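PDB 6VAN: caltubin, EF-hand from Lymnaea stagnalis, which probably binds calcium through its EF-hand loops, which here hold strontium, and may associate with tubulin. Local coordinates for residues Q23-R35 and V40-R52. Numbering follows the deposited sequence.
Sequences QSTFDEVKNYIRR and VTDQTVAAFISRR. With SR (strontium ion), chain G; SR (strontium ion), chain C.
Val45 of helix 42-52 fits as a knob into the hole formed by Phe26, Val29, Lys30 and Ile33 of helix 26-34. Its CG1 lies over one face of the Phe26 ring in a CH-pi contact, 3.9 Å from the centroid. Its CG2 rests on Lys30, 3.9 Å from CG. Phe26 has CG anti to the backbone N (chi1 -173°), which carries the ring across to the first turn of helix 42-52. There the ring edge meets the backbone of Asp42, with CE1 3.4 Å from O. Replacing Phe26 with alanine would probably leave Val45 CG1 without its aromatic cover and open a gap beside Asp42. The extended Lys30 chain runs to Asp42 and forms a salt bridge through NZ and OD1; the modelled separation is too short to be taken literally.

Deeper in, the two methyls of Val29 part. CG1 meets Phe48 CD1 at 3.7 Å and also touches Val45 CG1, and CG2 meets Ile49 CG1 at 3.8 Å. Ile33 CD1 sits over one face of the Phe48 ring, toward its rim, while Arg52 NH1 lies over the centre of the opposite face. Arg52 NH1 also donates to Phe48 O (2.9 Å), which holds the guanidinium there. Ile33 CG2 packs on Val40 CG2 at 3.7 Å.

The N-to-C directions of helix 26-34 and helix 42-52 make an angle of 110°. Helix 26-34 is the exiting helix of the first EF-hand, where Glu28 binds strontium through both carboxylate oxygens, together with Gln23 O, Asp17 and Asp21. Helix 42-52 enters the second hand. Ile60 of strand 60-61, paired with strand 23-24, touches Val29 and Phe48, and helix 77-87 packs against Ile33 through Leu86.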
ATOM      1  N   GLN A  23      -0.783  13.433  12.859  1.00 24.01           N
ATOM      2  CA  GLN A  23       0.366  13.318  11.930  1.00 23.31           C
ATOM      3  C   GLN A  23       0.937  11.895  11.950  1.00 21.66           C
ATOM      4  O   GLN A  23       1.011  11.265  13.061  1.00 19.53           O
ATOM      5  CB  GLN A  23       1.487  14.285  12.323  1.00 25.42           C
ATOM      6  CG  GLN A  23       1.078  15.751  12.286  1.00 29.63           C
ATOM      7  CD  GLN A  23       2.269  16.647  12.055  1.00 30.20           C
ATOM      8  OE1 GLN A  23       3.361  16.398  12.550  1.00 36.05           O
ATOM      9  NE2 GLN A  23       2.063  17.704  11.285  1.00 32.40           N
ATOM     10  N   SER A  24       1.309  11.404  10.770  1.00 19.86           N
ATOM     11  CA  SER A  24       2.155  10.204  10.594  1.00 21.10           C
ATOM     12  C   SER A  24       3.541  10.691  10.189  1.00 19.06           C
ATOM     13  O   SER A  24       3.721  11.194   9.066  1.00 19.78           O
ATOM     14  CB  SER A  24       1.569   9.225   9.623  1.00 19.48           C
ATOM     15  OG  SER A  24       2.229   7.969   9.738  1.00 22.23           O
ATOM     16  N   THR A  25       4.445  10.677  11.180  1.00 23.39           N
ATOM     17  CA  THR A  25       5.857  11.064  11.031  1.00 24.00           C
ATOM     18  C   THR A  25       6.637   9.864  10.495  1.00 25.79           C
ATOM     19  O   THR A  25       6.074   8.750  10.445  1.00 24.14           O
ATOM     20  CB  THR A  25       6.446  11.565  12.360  1.00 24.65           C
ATOM     21  OG1 THR A  25       6.402  10.503  13.312  1.00 25.61           O
ATOM     22  CG2 THR A  25       5.704  12.760  12.915  1.00 23.67           C
ATOM     23  N   PHE A  26       7.892  10.103  10.137  1.00 26.34           N
ATOM     24  CA  PHE A  26       8.802   9.145   9.456  1.00 26.70           C
ATOM     25  C   PHE A  26       8.742   7.745  10.082  1.00 28.68           C
ATOM     26  O   PHE A  26       8.444   6.771   9.373  1.00 23.01           O
ATOM     27  CB  PHE A  26      10.237   9.664   9.504  1.00 29.45           C
ATOM     28  CG  PHE A  26      11.168   8.825   8.676  1.00 26.77           C
ATOM     29  CD1 PHE A  26      11.294   9.059   7.316  1.00 27.89           C
ATOM     30  CD2 PHE A  26      11.871   7.780   9.244  1.00 27.65           C
ATOM     31  CE1 PHE A  26      12.123   8.263   6.540  1.00 27.67           C
ATOM     32  CE2 PHE A  26      12.704   6.990   8.468  1.00 25.99           C
ATOM     33  CZ  PHE A  26      12.824   7.235   7.120  1.00 26.12           C
ATOM     34  N   ASP A  27       9.059   7.631  11.368  1.00 27.62           N
ATOM     35  CA  ASP A  27       9.195   6.328  12.074  1.00 29.15           C
ATOM     36  C   ASP A  27       7.842   5.609  12.106  1.00 26.07           C
ATOM     37  O   ASP A  27       7.825   4.374  12.161  1.00 24.29           O
ATOM     38  CB  ASP A  27       9.791   6.513  13.469  1.00 31.61           C
ATOM     39  CG  ASP A  27      11.293   6.746  13.436  1.00 34.77           C
ATOM     40  OD1 ASP A  27      12.013   5.881  12.871  1.00 37.01           O
ATOM     41  OD2 ASP A  27      11.733   7.803  13.935  1.00 39.31           O
ATOM     42  N   GLU A  28       6.750   6.359  12.033  1.00 24.44           N
ATOM     43  CA  GLU A  28       5.389   5.786  12.053  1.00 23.47           C
ATOM     44  C   GLU A  28       5.083   5.183  10.688  1.00 20.93           C
ATOM     45  O   GLU A  28       4.603   4.029  10.656  1.00 20.72           O
ATOM     46  CB  GLU A  28       4.390   6.869  12.384  1.00 22.69           C
ATOM     47  CG  GLU A  28       4.725   7.577  13.670  1.00 23.95           C
ATOM     48  CD  GLU A  28       3.737   8.676  13.969  1.00 22.60           C
ATOM     49  OE1 GLU A  28       4.082   9.877  13.705  1.00 23.26           O
ATOM     50  OE2 GLU A  28       2.657   8.342  14.429  1.00 24.64           O
ATOM     51  N   VAL A  29       5.426   5.909   9.621  1.00 19.24           N
ATOM     52  CA  VAL A  29       5.212   5.414   8.228  1.00 20.34           C
ATOM     53  C   VAL A  29       6.145   4.217   8.053  1.00 21.20           C
ATOM     54  O   VAL A  29       5.715   3.212   7.505  1.00 19.89           O
ATOM     55  CB  VAL A  29       5.428   6.503   7.172  1.00 20.71           C
ATOM     56  CG1 VAL A  29       5.331   5.955   5.751  1.00 20.90           C
ATOM     57  CG2 VAL A  29       4.443   7.653   7.364  1.00 20.56           C
ATOM     58  N   LYS A  30       7.374   4.289   8.564  1.00 20.65           N
ATOM     59  CA  LYS A  30       8.371   3.187   8.447  1.00 21.67           C
ATOM     60  C   LYS A  30       7.862   1.932   9.146  1.00 22.31           C
ATOM     61  O   LYS A  30       7.894   0.878   8.510  1.00 21.67           O
ATOM     62  CB  LYS A  30       9.723   3.618   9.006  1.00 22.47           C
ATOM     63  CG  LYS A  30      10.851   2.684   8.626  1.00 23.58           C
ATOM     64  CD  LYS A  30      12.197   3.277   8.852  1.00 25.32           C
ATOM     65  CE  LYS A  30      13.317   2.316   8.534  1.00 26.53           C
ATOM     66  NZ  LYS A  30      14.623   2.925   8.872  1.00 28.29           N
ATOM     67  N   ASN A  31       7.379   2.031  10.381  1.00 20.10           N
ATOM     68  CA  ASN A  31       6.828   0.892  11.154  1.00 21.60           C
ATOM     69  C   ASN A  31       5.617   0.312  10.415  1.00 21.18           C
ATOM     70  O   ASN A  31       5.459  -0.916  10.427  1.00 22.25           O
ATOM     71  CB  ASN A  31       6.567   1.316  12.595  1.00 23.58           C
ATOM     72  CG  ASN A  31       7.839   1.304  13.416  1.00 25.26           C
ATOM     73  OD1 ASN A  31       8.932   1.094  12.878  1.00 27.46           O
ATOM     74  ND2 ASN A  31       7.710   1.513  14.718  1.00 29.72           N
ATOM     75  N   TYR A  32       4.846   1.164   9.746  1.00 20.37           N
ATOM     76  CA  TYR A  32       3.719   0.754   8.873  1.00 20.34           C
ATOM     77  C   TYR A  32       4.245  -0.121   7.720  1.00 20.89           C
ATOM     78  O   TYR A  32       3.857  -1.300   7.609  1.00 20.19           O
ATOM     79  CB  TYR A  32       2.969   1.991   8.389  1.00 21.36           C
ATOM     80  CG  TYR A  32       2.026   1.714   7.260  1.00 21.24           C
ATOM     81  CD1 TYR A  32       0.910   0.931   7.461  1.00 22.80           C
ATOM     82  CD2 TYR A  32       2.261   2.219   5.992  1.00 20.99           C
ATOM     83  CE1 TYR A  32       0.023   0.679   6.431  1.00 22.92           C
ATOM     84  CE2 TYR A  32       1.389   1.970   4.946  1.00 22.66           C
ATOM     85  CZ  TYR A  32       0.277   1.182   5.170  1.00 23.13           C
ATOM     86  OH  TYR A  32      -0.600   0.924   4.159  1.00 25.29           O
ATOM     87  N   ILE A  33       5.134   0.418   6.892  1.00 17.78           N
ATOM     88  CA  ILE A  33       5.627  -0.313   5.686  1.00 18.82           C
ATOM     89  C   ILE A  33       6.448  -1.530   6.126  1.00 19.98           C
ATOM     90  O   ILE A  33       6.417  -2.546   5.409  1.00 17.53           O
ATOM     91  CB  ILE A  33       6.402   0.614   4.743  1.00 17.96           C
ATOM     92  CG1 ILE A  33       5.497   1.736   4.210  1.00 17.98           C
ATOM     93  CG2 ILE A  33       7.048  -0.178   3.617  1.00 18.24           C
ATOM     94  CD1 ILE A  33       6.205   2.753   3.367  1.00 18.04           C
ATOM     95  N   ARG A  34       7.140  -1.466   7.260  1.00 19.35           N
ATOM     96  CA  ARG A  34       8.024  -2.569   7.719  1.00 20.59           C
ATOM     97  C   ARG A  34       7.223  -3.840   7.981  1.00 20.13           C
ATOM     98  O   ARG A  34       7.832  -4.918   7.868  1.00 21.12           O
ATOM     99  CB  ARG A  34       8.764  -2.187   9.000  1.00 21.69           C
ATOM    100  CG  ARG A  34      10.172  -1.687   8.757  1.00 23.26           C
ATOM    101  CD  ARG A  34      10.916  -1.454  10.072  1.00 25.09           C
ATOM    102  NE  ARG A  34      12.330  -1.162   9.864  1.00 28.74           N
ATOM    103  CZ  ARG A  34      13.160  -0.702  10.796  1.00 30.92           C
ATOM    104  NH1 ARG A  34      12.719  -0.466  12.023  1.00 33.14           N
ATOM    105  NH2 ARG A  34      14.429  -0.463  10.490  1.00 32.17           N
ATOM    106  N   ARG A  35       5.940  -3.724   8.331  1.00 20.61           N
ATOM    107  CA  ARG A  35       5.051  -4.890   8.539  1.00 22.26           C
ATOM    108  C   ARG A  35       5.165  -5.814   7.317  1.00 21.29           C
ATOM    109  O   ARG A  35       5.267  -7.012   7.527  1.00 22.62           O
ATOM    110  CB  ARG A  35       3.605  -4.456   8.782  1.00 23.70           C
ATOM    111  CG  ARG A  35       3.353  -3.892  10.177  1.00 26.66           C
ATOM    112  CD  ARG A  35       2.116  -3.008  10.290  1.00 29.15           C
ATOM    113  NE  ARG A  35       0.907  -3.519   9.624  1.00 33.23           N
ATOM    114  CZ  ARG A  35       0.436  -3.114   8.433  1.00 34.96           C
ATOM    115  NH1 ARG A  35       1.059  -2.181   7.731  1.00 35.21           N
ATOM    116  NH2 ARG A  35      -0.666  -3.657   7.941  1.00 37.98           N
ATOM    117  N   VAL A  40      12.532  -2.292   4.106  1.00 17.63           N
ATOM    118  CA  VAL A  40      12.240  -1.040   3.367  1.00 18.68           C
ATOM    119  C   VAL A  40      13.306   0.010   3.718  1.00 18.43           C
ATOM    120  O   VAL A  40      13.684   0.141   4.922  1.00 19.91           O
ATOM    121  CB  VAL A  40      10.819  -0.506   3.648  1.00 18.64           C
ATOM    122  CG1 VAL A  40      10.583  -0.157   5.113  1.00 19.62           C
ATOM    123  CG2 VAL A  40      10.496   0.679   2.755  1.00 18.85           C
ATOM    124  N   THR A  41      13.762   0.728   2.707  1.00 17.48           N
ATOM    125  CA  THR A  41      14.775   1.785   2.847  1.00 19.41           C
ATOM    126  C   THR A  41      14.132   3.055   3.385  1.00 20.55           C
ATOM    127  O   THR A  41      12.907   3.291   3.165  1.00 19.38           O
ATOM    128  CB  THR A  41      15.457   2.090   1.522  1.00 19.15           C
ATOM    129  OG1 THR A  41      14.515   2.667   0.641  1.00 20.38           O
ATOM    130  CG2 THR A  41      16.080   0.866   0.891  1.00 20.22           C
ATOM    131  N   ASP A  42      14.931   3.858   4.071  1.00 20.38           N
ATOM    132  CA  ASP A  42      14.526   5.185   4.565  1.00 22.39           C
ATOM    133  C   ASP A  42      14.062   6.053   3.399  1.00 20.60           C
ATOM    134  O   ASP A  42      13.080   6.788   3.584  1.00 20.00           O
ATOM    135  CB  ASP A  42      15.672   5.817   5.357  1.00 24.22           C
ATOM    136  CG  ASP A  42      15.776   5.281   6.777  1.00 28.67           C
ATOM    137  OD1 ASP A  42      15.291   4.147   7.026  1.00 29.54           O
ATOM    138  OD2 ASP A  42      16.314   6.014   7.641  1.00 30.76           O
ATOM    139  N   GLN A  43      14.700   5.979   2.230  1.00 19.34           N
ATOM    140  CA  GLN A  43      14.344   6.825   1.065  1.00 21.44           C
ATOM    141  C   GLN A  43      12.982   6.409   0.491  1.00 22.57           C
ATOM    142  O   GLN A  43      12.224   7.289   0.048  1.00 21.90           O
ATOM    143  CB  GLN A  43      15.397   6.745  -0.028  1.00 23.12           C
ATOM    144  CG  GLN A  43      15.032   7.577  -1.257  1.00 25.74           C
ATOM    145  N   THR A  44      12.667   5.114   0.458  1.00 21.00           N
ATOM    146  CA  THR A  44      11.317   4.676   0.008  1.00 20.16           C
ATOM    147  C   THR A  44      10.272   5.342   0.912  1.00 19.21           C
ATOM    148  O   THR A  44       9.239   5.836   0.353  1.00 20.81           O
ATOM    149  CB  THR A  44      11.184   3.152  -0.035  1.00 20.30           C
ATOM    150  OG1 THR A  44      11.989   2.706  -1.122  1.00 23.63           O
ATOM    151  CG2 THR A  44       9.748   2.719  -0.211  1.00 20.72           C
ATOM    152  N   VAL A  45      10.488   5.256   2.233  1.00 20.65           N
ATOM    153  CA  VAL A  45       9.570   5.813   3.266  1.00 22.25           C
ATOM    154  C   VAL A  45       9.413   7.305   2.989  1.00 23.59           C
ATOM    155  O   VAL A  45       8.277   7.780   3.045  1.00 22.52           O
ATOM    156  CB  VAL A  45      10.059   5.535   4.698  1.00 22.91           C
ATOM    157  CG1 VAL A  45       9.231   6.300   5.732  1.00 23.76           C
ATOM    158  CG2 VAL A  45      10.065   4.038   5.003  1.00 23.26           C
ATOM    159  N   ALA A  46      10.497   8.013   2.663  1.00 24.18           N
ATOM    160  CA  ALA A  46      10.473   9.476   2.430  1.00 23.59           C
ATOM    161  C   ALA A  46       9.622   9.809   1.196  1.00 23.65           C
ATOM    162  O   ALA A  46       8.840  10.764   1.280  1.00 23.28           O
ATOM    163  CB  ALA A  46      11.892   9.999   2.324  1.00 24.17           C
ATOM    164  N   ALA A  47       9.711   9.023   0.110  1.00 21.56           N
ATOM    165  CA  ALA A  47       9.011   9.259  -1.177  1.00 21.61           C
ATOM    166  C   ALA A  47       7.491   9.030  -1.013  1.00 19.50           C
ATOM    167  O   ALA A  47       6.688   9.731  -1.684  1.00 18.89           O
ATOM    168  CB  ALA A  47       9.555   8.331  -2.231  1.00 22.99           C
ATOM    169  N   PHE A  48       7.145   8.029  -0.206  1.00 19.59           N
ATOM    170  CA  PHE A  48       5.746   7.705   0.179  1.00 17.85           C
ATOM    171  C   PHE A  48       5.123   8.941   0.842  1.00 17.95           C
ATOM    172  O   PHE A  48       4.019   9.383   0.443  1.00 16.50           O
ATOM    173  CB  PHE A  48       5.736   6.497   1.101  1.00 17.52           C
ATOM    174  CG  PHE A  48       4.355   5.985   1.415  1.00 17.29           C
ATOM    175  CD1 PHE A  48       3.632   6.506   2.473  1.00 17.56           C
ATOM    176  CD2 PHE A  48       3.773   4.979   0.646  1.00 16.30           C
ATOM    177  CE1 PHE A  48       2.357   6.042   2.767  1.00 17.38           C
ATOM    178  CE2 PHE A  48       2.504   4.516   0.947  1.00 15.95           C
ATOM    179  CZ  PHE A  48       1.803   5.043   2.009  1.00 17.22           C
ATOM    180  N   ILE A  49       5.843   9.503   1.814  1.00 19.47           N
ATOM    181  CA  ILE A  49       5.388  10.718   2.533  1.00 19.78           C
ATOM    182  C   ILE A  49       5.283  11.880   1.525  1.00 20.44           C
ATOM    183  O   ILE A  49       4.253  12.577   1.542  1.00 20.32           O
ATOM    184  CB  ILE A  49       6.290  11.011   3.761  1.00 18.98           C
ATOM    185  CG1 ILE A  49       6.143   9.939   4.840  1.00 20.12           C
ATOM    186  CG2 ILE A  49       5.998  12.422   4.301  1.00 19.50           C
ATOM    187  CD1 ILE A  49       7.125  10.027   6.010  1.00 20.76           C
ATOM    188  N   SER A  50       6.280  12.077   0.647  0.70 20.72           N
ATOM    189  CA  SER A  50       6.367  13.242  -0.277  0.70 22.33           C
ATOM    190  C   SER A  50       5.178  13.292  -1.250  0.70 22.45           C
ATOM    191  O   SER A  50       4.708  14.388  -1.538  0.70 22.64           O
ATOM    192  CB  SER A  50       7.689  13.277  -1.022  0.70 23.49           C
ATOM    193  OG  SER A  50       7.654  14.229  -2.079  0.70 26.68           O
ATOM    194  N   ARG A  51       4.693  12.151  -1.746  1.00 21.87           N
ATOM    195  CA  ARG A  51       3.555  12.155  -2.704  1.00 21.95           C
ATOM    196  C   ARG A  51       2.290  12.700  -2.015  1.00 19.57           C
ATOM    197  O   ARG A  51       1.392  13.201  -2.746  1.00 21.46           O
ATOM    198  CB  ARG A  51       3.314  10.765  -3.306  1.00 24.37           C
ATOM    199  CG  ARG A  51       4.105  10.519  -4.586  1.00 27.93           C
ATOM    200  CD  ARG A  51       4.134   9.061  -5.001  1.00 30.84           C
ATOM    201  NE  ARG A  51       2.856   8.437  -4.755  1.00 34.17           N
ATOM    202  CZ  ARG A  51       1.759   8.636  -5.477  1.00 36.78           C
ATOM    203  NH1 ARG A  51       0.644   8.008  -5.148  1.00 40.01           N
ATOM    204  NH2 ARG A  51       1.769   9.441  -6.532  1.00 39.09           N
ATOM    205  N   ARG A  52       2.215  12.571  -0.688  1.00 18.84           N
ATOM    206  CA  ARG A  52       1.019  12.936   0.123  1.00 17.57           C
ATOM    207  C   ARG A  52       1.206  14.300   0.816  1.00 19.17           C
ATOM    208  O   ARG A  52       0.209  14.877   1.238  1.00 19.44           O
ATOM    209  CB  ARG A  52       0.769  11.795   1.099  1.00 17.28           C
ATOM    210  CG  ARG A  52       0.330  10.511   0.407  1.00 17.01           C
ATOM    211  CD  ARG A  52       0.479   9.314   1.295  1.00 17.17           C
ATOM    212  NE  ARG A  52       0.002   8.122   0.612  1.00 17.04           N
ATOM    213  CZ  ARG A  52       0.673   7.431  -0.293  1.00 17.24           C
ATOM    214  NH1 ARG A  52       1.913   7.740  -0.623  1.00 16.84           N
ATOM    215  NH2 ARG A  52       0.107   6.380  -0.859  1.00 17.35           N
TER
HETATM  216 SR    SR G 205      12.564  -0.201  -0.308  1.00 42.46          SR
HETATM  217 SR    SR C 201       2.022  10.719  15.121  0.70 19.50          SR
HETATM  218  O   HOH W   1      13.512  -1.289   7.231  1.00 23.56           O
HETATM  219  O   HOH W   2       3.610  12.829  15.262  1.00 32.13           O
HETATM  220  O   HOH W   3      14.451  -0.188  -2.570  1.00 41.29           O
HETATM  221  O   HOH W   4      14.323  -2.119  -1.082  1.00 38.50           O